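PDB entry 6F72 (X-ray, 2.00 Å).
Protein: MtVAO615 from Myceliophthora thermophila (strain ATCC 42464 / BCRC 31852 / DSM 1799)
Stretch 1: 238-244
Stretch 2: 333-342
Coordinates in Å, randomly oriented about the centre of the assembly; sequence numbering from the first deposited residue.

Stretch 1 (238-244) SILSSSY
Stretch 2 (333-342) FLDGGNSFTY

Three serine hydroxyls, each donating to a backbone carbonyl of the other stretch, hold these segments together. Ser243 OG lies 2.5 Å from Gly337 O, Ser242 OG 2.7 Å from Asn338 O, and, in the reverse direction, Ser339 OG 2.7 Å from Ile239 O. Serine suits such sites because its short side chain brings a donor to a carbonyl while the backbones stay close: the CA atoms of Ser243 and Gly337 are 4.3 Å apart, those of Ile239 and Ser339 5.7 Å. As the numbering rises from Ile239 to Ser243 it falls from Ser339 to Gly337, so the two segments run antiparallel here. Ser242 (chi1 m) points toward the partner, Ser243 (m) sideways, and Ser339 (p) toward.

Stretch 1 makes a type I turn from Ser238 to Ser241, closed by Ser241 N to Ser238 O at 3.1 Å, and then enters a helix at Ser241. Ser238 (t) turns away from the partner, and its OG caps Leu240 N at 3.1 Å.

In stretch 2, a helix ends in a Schellman motif. Gly337 adopts phi/psi 95/11, with Gly337 N bonded to Leu334 O at 3.1 Å and Asn338 N weakly to Phe333 O at 3.5 Å. A CB at Gly337 would jam against the preceding carbonyl and come 3.1 Å from Ser243 OG; without it, Gly337 CA makes a nearly straight CA-H...O contact with Ser242 O at 3.5 Å. The CA-to-CB bond of Asn338 (m) points away from stretch 1, and its ND2 donates to Phe333 O at 2.7 Å, before an extended strand begins at Ser339.

Looser packing surrounds these bonds. Ile239 (p, t) places CG2 4.0 Å from CG2 of Thr341 (t), whose methyl supplies the apolar surface. Leu334 (m, t) brings CD2 to 4.1 Å from Ser242 OG, while Ser242 CB sits 3.5 Å from Leu334 O. Altogether 319 Å² is buried, with Ser242 and Ile239 the most covered.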

# COMPACT_ATOMS: atom_id res chain seq x y z
N SER A 238 5.41 -8.62 1.94
CA SER A 238 5.24 -9.62 0.90
C SER A 238 5.27 -10.98 1.57
O SER A 238 5.89 -11.14 2.63
CB SER A 238 6.41 -9.52 -0.09
OG SER A 238 6.41 -10.56 -1.06
N ILE A 239 4.63 -11.96 0.93
CA ILE A 239 4.70 -13.37 1.37
C ILE A 239 6.14 -13.93 1.19
O ILE A 239 6.48 -15.01 1.70
CB ILE A 239 3.61 -14.25 0.68
CG1 ILE A 239 3.76 -14.23 -0.87
CG2 ILE A 239 2.21 -13.79 1.11
CD1 ILE A 239 3.02 -15.33 -1.61
N LEU A 240 6.96 -13.17 0.48
CA LEU A 240 8.34 -13.53 0.20
C LEU A 240 9.33 -12.83 1.14
O LEU A 240 10.55 -13.02 1.02
CB LEU A 240 8.69 -13.22 -1.27
CG LEU A 240 8.27 -14.18 -2.39
CD1 LEU A 240 8.95 -13.76 -3.70
CD2 LEU A 240 8.55 -15.65 -2.10
N SER A 241 8.81 -12.03 2.06
CA SER A 241 9.66 -11.22 2.93
C SER A 241 10.53 -12.02 3.90
O SER A 241 11.65 -11.59 4.20
CB SER A 241 8.85 -10.14 3.65
OG SER A 241 8.53 -9.11 2.73
N SER A 242 10.06 -13.19 4.33
CA SER A 242 10.85 -14.08 5.18
C SER A 242 12.06 -14.64 4.44
O SER A 242 13.04 -15.04 5.07
CB SER A 242 10.01 -15.24 5.70
OG SER A 242 9.00 -14.78 6.56
N SER A 243 11.96 -14.69 3.12
CA SER A 243 13.06 -15.15 2.29
C SER A 243 13.97 -13.99 1.85
O SER A 243 15.20 -14.16 1.81
CB SER A 243 12.56 -15.94 1.08
OG SER A 243 12.06 -17.20 1.47
N TYR A 244 13.39 -12.82 1.54
CA TYR A 244 14.17 -11.73 0.93
C TYR A 244 14.05 -10.32 1.52
O TYR A 244 14.52 -9.34 0.91
CB TYR A 244 13.90 -11.65 -0.57
CG TYR A 244 13.90 -12.97 -1.31
CD1 TYR A 244 15.07 -13.74 -1.45
CD2 TYR A 244 12.73 -13.44 -1.89
CE1 TYR A 244 15.05 -14.94 -2.15
CE2 TYR A 244 12.70 -14.63 -2.59
CZ TYR A 244 13.84 -15.37 -2.73
OH TYR A 244 13.75 -16.54 -3.43
N PHE A 333 9.16 -21.44 11.71
CA PHE A 333 8.62 -21.51 10.36
C PHE A 333 9.04 -20.29 9.55
O PHE A 333 9.46 -20.42 8.40
CB PHE A 333 7.09 -21.64 10.44
CG PHE A 333 6.39 -21.64 9.12
CD1 PHE A 333 6.30 -22.81 8.35
CD2 PHE A 333 5.76 -20.48 8.65
CE1 PHE A 333 5.62 -22.81 7.13
CE2 PHE A 333 5.07 -20.47 7.43
CZ PHE A 333 4.99 -21.64 6.68
N LEU A 334 8.95 -19.11 10.16
CA LEU A 334 9.34 -17.86 9.52
C LEU A 334 10.85 -17.71 9.32
O LEU A 334 11.29 -17.19 8.29
CB LEU A 334 8.81 -16.66 10.29
CG LEU A 334 7.30 -16.57 10.53
CD1 LEU A 334 7.05 -15.36 11.39
CD2 LEU A 334 6.48 -16.50 9.25
N ASP A 335 11.63 -18.16 10.32
CA ASP A 335 13.11 -18.15 10.26
C ASP A 335 13.68 -19.06 9.17
O ASP A 335 14.84 -18.91 8.79
CB ASP A 335 13.71 -18.55 11.62
CG ASP A 335 13.46 -17.50 12.71
OD1 ASP A 335 13.24 -16.31 12.39
OD2 ASP A 335 13.49 -17.88 13.90
N GLY A 336 12.89 -20.03 8.71
CA GLY A 336 13.27 -20.92 7.63
C GLY A 336 12.99 -20.36 6.24
O GLY A 336 13.17 -21.05 5.25
N GLY A 337 12.54 -19.10 6.18
CA GLY A 337 12.26 -18.40 4.92
C GLY A 337 10.82 -18.44 4.45
O GLY A 337 10.53 -18.04 3.32
N ASN A 338 9.92 -18.91 5.31
CA ASN A 338 8.50 -19.14 4.98
C ASN A 338 7.58 -18.08 5.57
O ASN A 338 8.01 -17.32 6.44
CB ASN A 338 8.06 -20.51 5.49
CG ASN A 338 9.07 -21.60 5.21
OD1 ASN A 338 9.27 -22.00 4.07
ND2 ASN A 338 9.70 -22.11 6.27
N SER A 339 6.33 -18.04 5.10
CA SER A 339 5.34 -17.11 5.63
C SER A 339 3.93 -17.69 5.66
O SER A 339 3.60 -18.58 4.87
CB SER A 339 5.31 -15.82 4.81
OG SER A 339 4.84 -16.09 3.50
N PHE A 340 3.12 -17.16 6.58
CA PHE A 340 1.67 -17.35 6.54
C PHE A 340 0.98 -16.02 6.34
O PHE A 340 1.26 -15.05 7.05
CB PHE A 340 1.15 -18.00 7.83
CG PHE A 340 1.15 -19.50 7.79
CD1 PHE A 340 0.38 -20.20 6.85
CD2 PHE A 340 1.91 -20.22 8.71
CE1 PHE A 340 0.38 -21.59 6.83
CE2 PHE A 340 1.92 -21.62 8.70
CZ PHE A 340 1.16 -22.30 7.75
N THR A 341 0.11 -15.98 5.33
CA THR A 341 -0.87 -14.93 5.20
C THR A 341 -2.23 -15.54 5.58
O THR A 341 -2.58 -16.63 5.12
CB THR A 341 -0.80 -14.24 3.80
OG1 THR A 341 -1.60 -13.05 3.81
CG2 THR A 341 -1.25 -15.15 2.64
N TYR A 342 -2.95 -14.88 6.48
CA TYR A 342 -4.14 -15.48 7.05
C TYR A 342 -5.26 -14.50 7.41
O TYR A 342 -5.02 -13.30 7.60
CB TYR A 342 -3.79 -16.37 8.25
CG TYR A 342 -3.09 -15.69 9.39
CD1 TYR A 342 -1.71 -15.49 9.35
CD2 TYR A 342 -3.79 -15.28 10.52
CE1 TYR A 342 -1.05 -14.87 10.39
CE2 TYR A 342 -3.13 -14.66 11.58
CZ TYR A 342 -1.76 -14.47 11.50
OH TYR A 342 -1.08 -13.85 12.51